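Side-chain contacts in probable nitrite reductase [nad(p)h] small subunit NIRD (Mycobacterium tuberculosis, PDB 4AIV), which associates with NirB and is probably required for the activity of the reductase that turns nitrite into ammonium at the expense of NADH: residues A36-D41 against A72-P77; V51-G56 against Q81-D86; G66-R71 against C90-R95. All coordinates share one frame; numbering follows the deposited sequence.

Interaction 1 (A36-D41 against A72-P77)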
ATOM      1  N   ALA A  36       1.982  -2.420  -3.027  1.00  7.18           N
ATOM      2  CA  ALA A  36       0.545  -2.360  -3.285  1.00  8.37           C
ATOM      3  C   ALA A  36       0.063  -0.946  -2.948  1.00  9.46           C
ATOM      4  O   ALA A  36       0.154  -0.511  -1.788  1.00  7.63           O
ATOM      5  CB  ALA A  36      -0.201  -3.396  -2.445  1.00  7.54           C
ATOM      6  N   LEU A  37      -0.433  -0.237  -3.958  1.00  6.86           N
ATOM      7  CA  LEU A  37      -0.871   1.150  -3.802  1.00  8.62           C
ATOM      8  C   LEU A  37      -2.393   1.261  -3.855  1.00  9.49           C
ATOM      9  O   LEU A  37      -3.025   0.730  -4.770  1.00 10.26           O
ATOM     10  CB  LEU A  37      -0.259   2.022  -4.907  1.00  7.09           C
ATOM     11  CG  LEU A  37      -0.693   3.502  -4.959  1.00  9.35           C
ATOM     12  CD1 LEU A  37      -0.171   4.312  -3.741  1.00  8.06           C
ATOM     13  CD2 LEU A  37      -0.256   4.151  -6.277  1.00  5.74           C
ATOM     14  N   PHE A  38      -2.973   1.958  -2.879  1.00  7.80           N
ATOM     15  CA  PHE A  38      -4.420   2.144  -2.798  1.00  8.90           C
ATOM     16  C   PHE A  38      -4.772   3.625  -2.587  1.00 13.56           C
ATOM     17  O   PHE A  38      -4.136   4.313  -1.789  1.00 10.90           O
ATOM     18  CB  PHE A  38      -4.988   1.375  -1.599  1.00  7.13           C
ATOM     19  CG  PHE A  38      -4.675  -0.103  -1.593  1.00 11.72           C
ATOM     20  CD1 PHE A  38      -3.492  -0.579  -1.035  1.00 11.84           C
ATOM     21  CD2 PHE A  38      -5.579  -1.018  -2.121  1.00  9.05           C
ATOM     22  CE1 PHE A  38      -3.218  -1.944  -1.007  1.00 12.38           C
ATOM     23  CE2 PHE A  38      -5.307  -2.391  -2.102  1.00 11.21           C
ATOM     24  CZ  PHE A  38      -4.126  -2.848  -1.551  1.00 10.12           C
ATOM     25  N   ARG A  39      -5.805   4.099  -3.277  1.00 11.39           N
ATOM     26  CA  ARG A  39      -6.446   5.370  -2.937  1.00 11.30           C
ATOM     27  C   ARG A  39      -7.744   5.079  -2.161  1.00 12.93           C
ATOM     28  O   ARG A  39      -8.509   4.182  -2.528  1.00  9.93           O
ATOM     29  CB  ARG A  39      -6.732   6.174  -4.207  1.00 11.37           C
ATOM     30  CG  ARG A  39      -7.791   7.264  -4.078  1.00 12.79           C
ATOM     31  CD  ARG A  39      -7.936   8.021  -5.400  1.00 12.12           C
ATOM     32  NE  ARG A  39      -9.056   8.960  -5.384  1.00 10.95           N
ATOM     33  CZ  ARG A  39      -9.418   9.717  -6.416  1.00  9.77           C
ATOM     34  NH1 ARG A  39      -8.747   9.663  -7.562  1.00  8.93           N
ATOM     35  NH2 ARG A  39     -10.453  10.536  -6.297  1.00 10.57           N
ATOM     36  N   LEU A  40      -7.986   5.819  -1.081  1.00 11.25           N
ATOM     37  CA  LEU A  40      -9.197   5.618  -0.281  1.00 10.60           C
ATOM     38  C   LEU A  40     -10.238   6.701  -0.559  1.00 11.59           C
ATOM     39  O   LEU A  40      -9.935   7.717  -1.188  1.00  8.40           O
ATOM     40  CB  LEU A  40      -8.862   5.604   1.214  1.00  8.85           C
ATOM     41  CG  LEU A  40      -7.747   4.650   1.663  1.00 11.81           C
ATOM     42  CD1 LEU A  40      -7.608   4.664   3.178  1.00  9.20           C
ATOM     43  CD2 LEU A  40      -7.995   3.222   1.160  1.00 12.74           C
ATOM     44  N   ASP A  41     -11.458   6.484  -0.072  1.00  9.01           N
ATOM     45  CA  ASP A  41     -12.539   7.459  -0.226  1.00  9.25           C
ATOM     46  C   ASP A  41     -12.224   8.827   0.349  1.00 10.57           C
ATOM     47  O   ASP A  41     -12.675   9.839  -0.194  1.00 10.23           O
ATOM     48  CB  ASP A  41     -13.847   6.939   0.367  1.00  9.58           C
ATOM     49  CG  ASP A  41     -14.490   5.870  -0.504  1.00 23.10           C
ATOM     50  OD1 ASP A  41     -14.177   5.821  -1.721  1.00 21.16           O
ATOM     51  OD2 ASP A  41     -15.300   5.080   0.031  1.00 20.75           O
ATOM     52  N   ALA A  72      -8.330   1.891   8.537  1.00 13.06           N
ATOM     53  CA  ALA A  72      -8.262   1.478   7.138  1.00 16.27           C
ATOM     54  C   ALA A  72      -7.341   0.269   6.971  1.00 10.77           C
ATOM     55  O   ALA A  72      -6.232   0.223   7.511  1.00 12.94           O
ATOM     56  CB  ALA A  72      -7.790   2.634   6.266  1.00 16.18           C
ATOM     57  N   MET A  73      -7.801  -0.726   6.235  1.00 13.22           N
ATOM     58  CA  MET A  73      -6.980  -1.909   6.064  1.00 11.86           C
ATOM     59  C   MET A  73      -7.209  -2.553   4.719  1.00 10.07           C
ATOM     60  O   MET A  73      -8.144  -2.205   4.001  1.00 11.35           O
ATOM     61  CB  MET A  73      -7.221  -2.913   7.207  1.00 11.75           C
ATOM     62  CG  MET A  73      -8.688  -3.290   7.446  1.00 21.20           C
ATOM     63  SD  MET A  73      -9.375  -4.446   6.232  1.00 22.79           S
ATOM     64  CE  MET A  73     -10.721  -5.164   7.183  1.00 25.24           C
ATOM     65  N   VAL A  74      -6.328  -3.485   4.375  1.00  9.23           N
ATOM     66  CA  VAL A  74      -6.537  -4.332   3.212  1.00 10.62           C
ATOM     67  C   VAL A  74      -6.506  -5.796   3.670  1.00 12.03           C
ATOM     68  O   VAL A  74      -5.668  -6.186   4.493  1.00 11.30           O
ATOM     69  CB  VAL A  74      -5.472  -4.065   2.111  1.00 10.03           C
ATOM     70  CG1 VAL A  74      -4.061  -4.284   2.654  1.00  9.38           C
ATOM     71  CG2 VAL A  74      -5.725  -4.943   0.881  1.00 10.42           C
ATOM     72  N   GLN A  75      -7.435  -6.596   3.163  1.00 10.99           N
ATOM     73  CA  GLN A  75      -7.412  -8.025   3.437  1.00 15.97           C
ATOM     74  C   GLN A  75      -6.726  -8.766   2.309  1.00 17.43           C
ATOM     75  O   GLN A  75      -7.042  -8.555   1.141  1.00 15.58           O
ATOM     76  CB  GLN A  75      -8.822  -8.563   3.657  1.00 16.36           C
ATOM     77  CG  GLN A  75      -9.358  -8.206   5.020  1.00 26.28           C
ATOM     78  CD  GLN A  75     -10.742  -8.743   5.247  1.00 34.27           C
ATOM     79  OE1 GLN A  75     -11.639  -8.539   4.423  1.00 32.07           O
ATOM     80  NE2 GLN A  75     -10.932  -9.446   6.367  1.00 29.26           N
ATOM     81  N   SER A  76      -5.769  -9.619   2.658  1.00 14.91           N
ATOM     82  CA  SER A  76      -5.073 -10.418   1.657  1.00 15.65           C
ATOM     83  C   SER A  76      -6.080 -11.321   0.931  1.00 16.21           C
ATOM     84  O   SER A  76      -7.002 -11.854   1.553  1.00 15.69           O
ATOM     85  CB  SER A  76      -3.979 -11.249   2.321  1.00 12.80           C
ATOM     86  OG  SER A  76      -4.525 -12.058   3.352  1.00 15.57           O
ATOM     87  N   PRO A  77      -5.914 -11.480  -0.392  1.00 15.41           N
ATOM     88  CA  PRO A  77      -6.860 -12.158  -1.297  1.00 19.88           C
ATOM     89  C   PRO A  77      -7.313 -13.582  -0.918  1.00 27.96           C
ATOM     90  O   PRO A  77      -8.514 -13.860  -0.987  1.00 38.18           O
ATOM     91  CB  PRO A  77      -6.095 -12.188  -2.623  1.00 18.69           C
ATOM     92  CG  PRO A  77      -5.282 -10.965  -2.581  1.00 16.64           C
ATOM     93  CD  PRO A  77      -4.825 -10.832  -1.141  1.00 14.24           C
TER
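Phe38 meets Val74 at the far end of its ring, and Leu40 meets Ala72 through a single methyl. Followed outward, Phe38 starts with a CB that points toward 72-77. CG then stands anti to the carbonyl carbon and beside the backbone N (chi1 -56°), which directs the ring toward 72-77. CE2 is the first ring atom to come close, 3.9 Å from Val74 CG2, and CZ comes closer still, 3.6 Å from the same methyl. Behind that methyl lies Val74 CB, 4.1 Å from Phe38 CZ. The two side chains cross at about a right angle, with the methyl approaching the ring obliquely. In Val74, CG2 is the branch anti to the backbone N.

The second point of contact is one methyl against another, Leu40 CD1 lying 3.7 Å from Ala72 CB. No hydrogen bond joins the segments, and the CA atoms of Phe38 and Val74 are 9.1 Å apart, a spacing of side-chain packing rather than strand pairing. The 135 Å² buried is accordingly modest.

Val65 of strand 64-68 touches both Phe38 and Leu40. The contact joins the end of strand 34-39 and the residue following it, Leu40, to strand 71-75. Strand 34-39 is held between 25-28 and 45-49 in the larger antiparallel sheet, and 71-75 is the middle strand of the small sheet in this Rieske-like fold.

Interaction 2 (V51-G56 against Q81-D86)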
ATOM      1  N   VAL A  51       3.810  -8.136  -1.286  1.00  8.94           N
ATOM      2  CA  VAL A  51       3.943  -9.562  -1.013  1.00 11.33           C
ATOM      3  C   VAL A  51       3.262  -9.961   0.299  1.00 12.32           C
ATOM      4  O   VAL A  51       3.581  -9.430   1.368  1.00  9.87           O
ATOM      5  CB  VAL A  51       5.423  -9.999  -0.998  1.00 13.23           C
ATOM      6  CG1 VAL A  51       5.531 -11.492  -0.722  1.00 13.06           C
ATOM      7  CG2 VAL A  51       6.098  -9.634  -2.316  1.00 11.75           C
ATOM      8  N   ASP A  52       2.312 -10.890   0.203  1.00  9.21           N
ATOM      9  CA  ASP A  52       1.666 -11.466   1.382  1.00 11.65           C
ATOM     10  C   ASP A  52       2.749 -12.101   2.232  1.00 12.28           C
ATOM     11  O   ASP A  52       3.468 -12.979   1.759  1.00 15.18           O
ATOM     12  CB  ASP A  52       0.615 -12.511   0.967  1.00 11.64           C
ATOM     13  CG  ASP A  52      -0.109 -13.142   2.164  1.00 15.85           C
ATOM     14  OD1 ASP A  52       0.555 -13.617   3.121  1.00 14.76           O
ATOM     15  OD2 ASP A  52      -1.359 -13.179   2.147  1.00 13.94           O
ATOM     16  N   PRO A  53       2.872 -11.659   3.492  1.00 16.59           N
ATOM     17  CA  PRO A  53       3.976 -12.122   4.341  1.00 18.63           C
ATOM     18  C   PRO A  53       3.767 -13.531   4.885  1.00 19.55           C
ATOM     19  O   PRO A  53       4.668 -14.064   5.530  1.00 23.54           O
ATOM     20  CB  PRO A  53       3.976 -11.111   5.489  1.00 17.11           C
ATOM     21  CG  PRO A  53       2.563 -10.702   5.608  1.00 11.97           C
ATOM     22  CD  PRO A  53       2.022 -10.677   4.188  1.00 13.24           C
ATOM     23  N   PHE A  54       2.603 -14.124   4.638  1.00 16.48           N
ATOM     24  CA  PHE A  54       2.375 -15.505   5.046  1.00 21.99           C
ATOM     25  C   PHE A  54       2.692 -16.459   3.888  1.00 24.41           C
ATOM     26  O   PHE A  54       3.418 -17.441   4.066  1.00 29.54           O
ATOM     27  CB  PHE A  54       0.940 -15.711   5.558  1.00 15.18           C
ATOM     28  CG  PHE A  54       0.636 -14.983   6.856  1.00 18.48           C
ATOM     29  CD1 PHE A  54       0.887 -15.585   8.080  1.00 20.96           C
ATOM     30  CD2 PHE A  54       0.098 -13.697   6.848  1.00 19.25           C
ATOM     31  CE1 PHE A  54       0.607 -14.926   9.274  1.00 17.83           C
ATOM     32  CE2 PHE A  54      -0.187 -13.028   8.045  1.00 19.95           C
ATOM     33  CZ  PHE A  54       0.069 -13.646   9.257  1.00 17.60           C
ATOM     34  N   SER A  55       2.175 -16.147   2.699  1.00 20.93           N
ATOM     35  CA  SER A  55       2.295 -17.042   1.541  1.00 18.70           C
ATOM     36  C   SER A  55       3.445 -16.690   0.601  1.00 18.81           C
ATOM     37  O   SER A  55       3.903 -17.532  -0.171  1.00 15.42           O
ATOM     38  CB  SER A  55       0.990 -17.043   0.742  1.00 18.03           C
ATOM     39  OG  SER A  55       0.823 -15.805   0.062  1.00 16.53           O
ATOM     40  N   GLY A  56       3.896 -15.440   0.645  1.00 16.39           N
ATOM     41  CA  GLY A  56       4.900 -14.967  -0.293  1.00 12.16           C
ATOM     42  C   GLY A  56       4.323 -14.591  -1.655  1.00 17.92           C
ATOM     43  O   GLY A  56       5.068 -14.184  -2.559  1.00 17.94           O
ATOM     44  N   GLN A  81      -6.441 -12.093   5.670  1.00 14.30           N
ATOM     45  CA  GLN A  81      -5.928 -11.465   6.887  1.00 15.66           C
ATOM     46  C   GLN A  81      -5.801  -9.955   6.683  1.00 13.74           C
ATOM     47  O   GLN A  81      -5.406  -9.501   5.604  1.00 11.99           O
ATOM     48  CB  GLN A  81      -4.595 -12.103   7.287  1.00 15.35           C
ATOM     49  CG  GLN A  81      -4.761 -13.566   7.631  1.00 16.93           C
ATOM     50  CD  GLN A  81      -3.454 -14.308   7.762  1.00 18.95           C
ATOM     51  OE1 GLN A  81      -2.836 -14.685   6.761  1.00 19.18           O
ATOM     52  NE2 GLN A  81      -3.032 -14.544   8.999  1.00 19.64           N
ATOM     53  N   ALA A  82      -6.156  -9.185   7.712  1.00 13.47           N
ATOM     54  CA  ALA A  82      -6.199  -7.723   7.618  1.00 14.69           C
ATOM     55  C   ALA A  82      -4.862  -7.065   7.953  1.00 14.05           C
ATOM     56  O   ALA A  82      -4.236  -7.386   8.976  1.00 13.00           O
ATOM     57  CB  ALA A  82      -7.303  -7.156   8.530  1.00 14.41           C
ATOM     58  N   PHE A  83      -4.434  -6.149   7.085  1.00  9.17           N
ATOM     59  CA  PHE A  83      -3.231  -5.350   7.301  1.00 14.87           C
ATOM     60  C   PHE A  83      -3.590  -3.860   7.318  1.00 13.86           C
ATOM     61  O   PHE A  83      -4.193  -3.351   6.372  1.00  8.82           O
ATOM     62  CB  PHE A  83      -2.182  -5.627   6.212  1.00 11.86           C
ATOM     63  CG  PHE A  83      -1.651  -7.041   6.227  1.00 15.63           C
ATOM     64  CD1 PHE A  83      -2.339  -8.058   5.581  1.00 10.75           C
ATOM     65  CD2 PHE A  83      -0.469  -7.356   6.896  1.00 14.79           C
ATOM     66  CE1 PHE A  83      -1.863  -9.366   5.592  1.00 14.27           C
ATOM     67  CE2 PHE A  83       0.014  -8.662   6.909  1.00 12.60           C
ATOM     68  CZ  PHE A  83      -0.689  -9.669   6.252  1.00 13.97           C
ATOM     69  N   ALA A  84      -3.214  -3.173   8.394  1.00 11.30           N
ATOM     70  CA  ALA A  84      -3.442  -1.732   8.519  1.00 12.40           C
ATOM     71  C   ALA A  84      -2.669  -0.960   7.446  1.00 12.57           C
ATOM     72  O   ALA A  84      -1.472  -1.189   7.251  1.00 10.97           O
ATOM     73  CB  ALA A  84      -3.035  -1.260   9.906  1.00 10.77           C
ATOM     74  N   LEU A  85      -3.342  -0.045   6.746  1.00 10.29           N
ATOM     75  CA  LEU A  85      -2.679   0.679   5.652  1.00  9.95           C
ATOM     76  C   LEU A  85      -1.729   1.758   6.178  1.00 13.88           C
ATOM     77  O   LEU A  85      -0.799   2.182   5.477  1.00 13.20           O
ATOM     78  CB  LEU A  85      -3.713   1.254   4.663  1.00 11.60           C
ATOM     79  CG  LEU A  85      -4.457   0.215   3.803  1.00 10.95           C
ATOM     80  CD1 LEU A  85      -5.608   0.854   2.995  1.00  9.53           C
ATOM     81  CD2 LEU A  85      -3.489  -0.494   2.866  1.00 10.98           C
ATOM     82  N   ASP A  86      -1.939   2.184   7.424  1.00 12.76           N
ATOM     83  CA  ASP A  86      -1.124   3.258   7.985  1.00 15.02           C
ATOM     84  C   ASP A  86       0.279   2.811   8.412  1.00 16.13           C
ATOM     85  O   ASP A  86       1.245   3.546   8.221  1.00 19.68           O
ATOM     86  CB  ASP A  86      -1.855   4.032   9.109  1.00 20.91           C
ATOM     87  CG  ASP A  86      -2.194   3.164  10.327  1.00 22.79           C
ATOM     88  OD1 ASP A  86      -1.855   1.962  10.353  1.00 16.45           O
ATOM     89  OD2 ASP A  86      -2.794   3.705  11.278  1.00 25.54           O
TER
HETATM   90  O   HOH W   1      -2.354 -12.853   4.524  1.00 14.60           O
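The Phe54 ring and the Gln81 amide lie one over the other, their planes 37° apart, so the overlap is tilted rather than a parallel stack. Gln81 OE1 stands over one face near the rim, 3.1 Å from Phe54 CD2, while the other end of the amide brings NE2 to 3.2 Å from Phe54 CZ. Gln81 gets there with CG anti to its carbonyl carbon (chi1 -63°) and an extended chain beyond. Phe83 takes a different position: its CZ lies near the plane of the Phe54 ring, at the edge, 3.8 Å from Phe54 CE2. Pro53 comes at Phe83 from the opposite direction, its CG packing obliquely on the ring, 3.5 Å from Phe83 CZ.

The contact joins the loop between strands 45-49 and 64-68 to Gln81 and edge strand 82-84 of the small sheet in this Rieske-like domain; in true Rieske proteins such loops carry the cluster ligands.

Asp52 OD1 accepts from Phe54 N, nearly along the C-O axis, and from Ser55 N, 3.0 Å away and above the carboxylate plane, forming an Asx turn and an Asx motif. Water 1 bridges Asp52 OD2 (2.6 Å) and Gln81 OE1 (2.9 Å), donating to both. Both Asp52 oxygens are therefore engaged, while the amide-on-ring overlap and the packing of Phe83 with Phe54 and Pro53 supply the rest.

Interaction 3 (G66-R71 against C90-R95)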
ATOM      1  N   GLY A  66     -10.877  -2.285   3.455  1.00 15.80           N
ATOM      2  CA  GLY A  66     -11.971  -2.167   4.401  1.00 20.25           C
ATOM      3  C   GLY A  66     -11.594  -1.402   5.654  1.00 20.46           C
ATOM      4  O   GLY A  66     -10.568  -0.713   5.700  1.00 19.83           O
ATOM      5  N   ASP A  67     -12.438  -1.525   6.672  1.00 18.68           N
ATOM      6  CA  ASP A  67     -12.196  -0.901   7.965  1.00 21.75           C
ATOM      7  C   ASP A  67     -12.262  -1.917   9.101  1.00 23.14           C
ATOM      8  O   ASP A  67     -13.032  -2.884   9.060  1.00 20.62           O
ATOM      9  CB  ASP A  67     -13.209   0.212   8.221  1.00 23.93           C
ATOM     10  CG  ASP A  67     -12.921   1.454   7.413  1.00 30.86           C
ATOM     11  OD1 ASP A  67     -11.751   1.898   7.397  1.00 28.28           O
ATOM     12  OD2 ASP A  67     -13.864   1.986   6.792  1.00 46.20           O
ATOM     13  N   ARG A  68     -11.433  -1.691  10.108  1.00 23.39           N
ATOM     14  CA  ARG A  68     -11.437  -2.505  11.314  1.00 21.93           C
ATOM     15  C   ARG A  68     -11.452  -1.522  12.467  1.00 26.16           C
ATOM     16  O   ARG A  68     -10.443  -0.877  12.752  1.00 21.07           O
ATOM     17  CB  ARG A  68     -10.195  -3.396  11.365  1.00 24.92           C
ATOM     18  CG  ARG A  68      -9.938  -4.085  12.716  1.00 30.52           C
ATOM     19  CD  ARG A  68     -10.827  -5.303  12.922  1.00 23.15           C
ATOM     20  NE  ARG A  68     -10.715  -6.279  11.837  1.00 22.69           N
ATOM     21  CZ  ARG A  68      -9.779  -7.221  11.763  1.00 17.98           C
ATOM     22  NH1 ARG A  68      -8.851  -7.328  12.707  1.00 15.59           N
ATOM     23  NH2 ARG A  68      -9.775  -8.059  10.737  1.00 22.75           N
ATOM     24  N   GLY A  69     -12.611  -1.381  13.104  1.00 28.95           N
ATOM     25  CA  GLY A  69     -12.770  -0.415  14.174  1.00 33.37           C
ATOM     26  C   GLY A  69     -12.382   0.981  13.720  1.00 30.22           C
ATOM     27  O   GLY A  69     -11.714   1.723  14.450  1.00 33.56           O
ATOM     28  N   GLY A  70     -12.785   1.326  12.498  1.00 29.21           N
ATOM     29  CA  GLY A  70     -12.497   2.633  11.931  1.00 29.21           C
ATOM     30  C   GLY A  70     -11.136   2.735  11.265  1.00 28.00           C
ATOM     31  O   GLY A  70     -10.812   3.748  10.642  1.00 33.22           O
ATOM     32  N   ARG A  71     -10.336   1.681  11.385  1.00 24.51           N
ATOM     33  CA  ARG A  71      -8.966   1.706  10.881  1.00 21.50           C
ATOM     34  C   ARG A  71      -8.871   1.112   9.476  1.00 20.43           C
ATOM     35  O   ARG A  71      -9.285  -0.025   9.250  1.00 16.54           O
ATOM     36  CB  ARG A  71      -8.055   0.948  11.837  1.00 24.14           C
ATOM     37  CG  ARG A  71      -6.596   1.159  11.576  1.00 24.28           C
ATOM     38  CD  ARG A  71      -5.808   0.796  12.795  1.00 26.21           C
ATOM     39  NE  ARG A  71      -4.382   0.922  12.549  1.00 21.79           N
ATOM     40  CZ  ARG A  71      -3.455   0.363  13.311  1.00 22.54           C
ATOM     41  NH1 ARG A  71      -3.819  -0.360  14.364  1.00 22.83           N
ATOM     42  NH2 ARG A  71      -2.171   0.518  13.013  1.00 22.91           N
ATOM     43  N   CYS A  90      -0.147  -6.368  10.658  1.00 15.87           N
ATOM     44  CA  CYS A  90      -1.238  -7.323  10.530  1.00 13.99           C
ATOM     45  C   CYS A  90      -2.137  -7.174  11.750  1.00 13.81           C
ATOM     46  O   CYS A  90      -1.717  -7.414  12.885  1.00 12.95           O
ATOM     47  CB  CYS A  90      -0.716  -8.754  10.434  1.00 13.31           C
ATOM     48  SG  CYS A  90      -2.029  -9.992  10.180  1.00 15.68           S
ATOM     49  N   LEU A  91      -3.379  -6.778  11.514  1.00 12.74           N
ATOM     50  CA  LEU A  91      -4.308  -6.541  12.612  1.00 13.51           C
ATOM     51  C   LEU A  91      -4.789  -7.856  13.235  1.00 13.81           C
ATOM     52  O   LEU A  91      -5.324  -7.858  14.336  1.00 15.37           O
ATOM     53  CB  LEU A  91      -5.487  -5.690  12.130  1.00 17.33           C
ATOM     54  CG  LEU A  91      -5.139  -4.276  11.631  1.00 13.84           C
ATOM     55  CD1 LEU A  91      -6.379  -3.580  11.062  1.00 14.04           C
ATOM     56  CD2 LEU A  91      -4.518  -3.435  12.750  1.00 15.66           C
ATOM     57  N   ASP A  92      -4.583  -8.973  12.537  1.00 12.02           N
ATOM     58  CA  ASP A  92      -5.023 -10.287  13.038  1.00 12.47           C
ATOM     59  C   ASP A  92      -3.912 -11.064  13.756  1.00 18.65           C
ATOM     60  O   ASP A  92      -4.186 -12.021  14.481  1.00 16.87           O
ATOM     61  CB  ASP A  92      -5.575 -11.148  11.901  1.00  9.75           C
ATOM     62  CG  ASP A  92      -6.799 -10.529  11.225  1.00 17.23           C
ATOM     63  OD1 ASP A  92      -7.552  -9.768  11.881  1.00 16.64           O
ATOM     64  OD2 ASP A  92      -7.008 -10.826  10.033  1.00 12.16           O
ATOM     65  N   ASP A  93      -2.662 -10.663  13.528  1.00 17.47           N
ATOM     66  CA  ASP A  93      -1.502 -11.311  14.141  1.00 17.92           C
ATOM     67  C   ASP A  93      -0.406 -10.271  14.303  1.00 19.65           C
ATOM     68  O   ASP A  93       0.328  -9.982  13.354  1.00 18.25           O
ATOM     69  CB  ASP A  93      -1.003 -12.474  13.272  1.00 17.45           C
ATOM     70  CG  ASP A  93       0.082 -13.311  13.961  1.00 17.72           C
ATOM     71  OD1 ASP A  93       0.699 -12.839  14.938  1.00 18.71           O
ATOM     72  OD2 ASP A  93       0.329 -14.448  13.505  1.00 19.67           O
ATOM     73  N   PRO A  94      -0.292  -9.710  15.517  1.00 23.87           N
ATOM     74  CA  PRO A  94       0.628  -8.616  15.856  1.00 25.48           C
ATOM     75  C   PRO A  94       2.094  -8.900  15.516  1.00 29.03           C
ATOM     76  O   PRO A  94       2.869  -7.950  15.357  1.00 29.01           O
ATOM     77  CB  PRO A  94       0.454  -8.472  17.371  1.00 33.11           C
ATOM     78  CG  PRO A  94      -0.930  -8.975  17.638  1.00 28.31           C
ATOM     79  CD  PRO A  94      -1.122 -10.111  16.667  1.00 24.47           C
ATOM     80  N   ARG A  95       2.459 -10.175  15.388  1.00 19.15           N
ATOM     81  CA  ARG A  95       3.842 -10.566  15.117  1.00 25.52           C
ATOM     82  C   ARG A  95       4.232 -10.441  13.646  1.00 25.26           C
ATOM     83  O   ARG A  95       5.400 -10.619  13.288  1.00 22.25           O
ATOM     84  CB  ARG A  95       4.057 -12.017  15.547  1.00 26.13           C
ATOM     85  CG  ARG A  95       3.514 -12.341  16.927  1.00 25.98           C
ATOM     86  CD  ARG A  95       3.457 -13.840  17.116  1.00 26.68           C
ATOM     87  NE  ARG A  95       2.496 -14.479  16.214  1.00 27.36           N
ATOM     88  CZ  ARG A  95       2.192 -15.776  16.255  1.00 24.81           C
ATOM     89  NH1 ARG A  95       2.772 -16.552  17.162  1.00 29.20           N
ATOM     90  NH2 ARG A  95       1.313 -16.295  15.402  1.00 19.38           N
TER
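Arg68 and Asp92 supply the ionic part of this surface contact. Both terminal nitrogens of the guanidinium close on one oxygen: Arg68 NH1 is 2.9 Å from Asp92 OD1 and Arg68 NH2 3.0 Å from that same OD1. The approach is end-on, in the guanidinium plane, with the carboxylate turned only 16° from it. NH2 uses the syn lone pair of OD1, whereas NH1 approaches OD1 nearly head-on; the N-H...O angles of 149° and 141° show neither bond to be straight, as expected when two donors share one acceptor. The Arg68 chain, bent at chi2 and chi3, curls round to bring its tip there. Asp92 OD2 is also used, accepting from Ala82 N.

Van der Waals packing centres on Leu91, which fits between the two arginines. Its CD1 lies 3.8 Å from Arg68 CB, an aliphatic touch between side chains running alongside in opposite directions. Its CD2 instead sits over one face of the Arg71 guanidinium, 3.5 Å from Arg71 NH1. Arg71 runs extended from CG to NE, and its NH2 is paired with Asp86 and Asp87.

Backbone bonds between Arg68 N and Arg71 O, and Arg71 N and Arg68 O, close a type I' turn whose middle residues are Gly69 and Gly70. This hairpin joins strands 64-68 and 71-75, and the 90-95 loop, following strand 82-84, packs beside it; Leu91 pairs through its backbone with Ala82, and Arg68 rests against Ala82.

How the interactions relate
From the N terminus, 36-41 opens interaction 1, and 72-77 closes it, starting 31 residues after Asp41; 51-56 opens interaction 2, closed by 81-86, and 66-71 opens interaction 3, closed by 90-95. Each starts before the previous one ends, so all three cross and none nests. Their shared ground is the three-stranded sheet: Met73 O accepts a hydrogen bond from Gly66 N (2.8 Å), linking interactions 1 and 3, and Val74 O accepts one from Phe83 N (2.9 Å), linking interactions 1 and 2. A hydrogen bond from Leu91 N to Ala82 O (2.7 Å) joins interactions 2 and 3. Interaction 1 ties this sheet to the larger one; interactions 2 and 3 dock flanking loops on it.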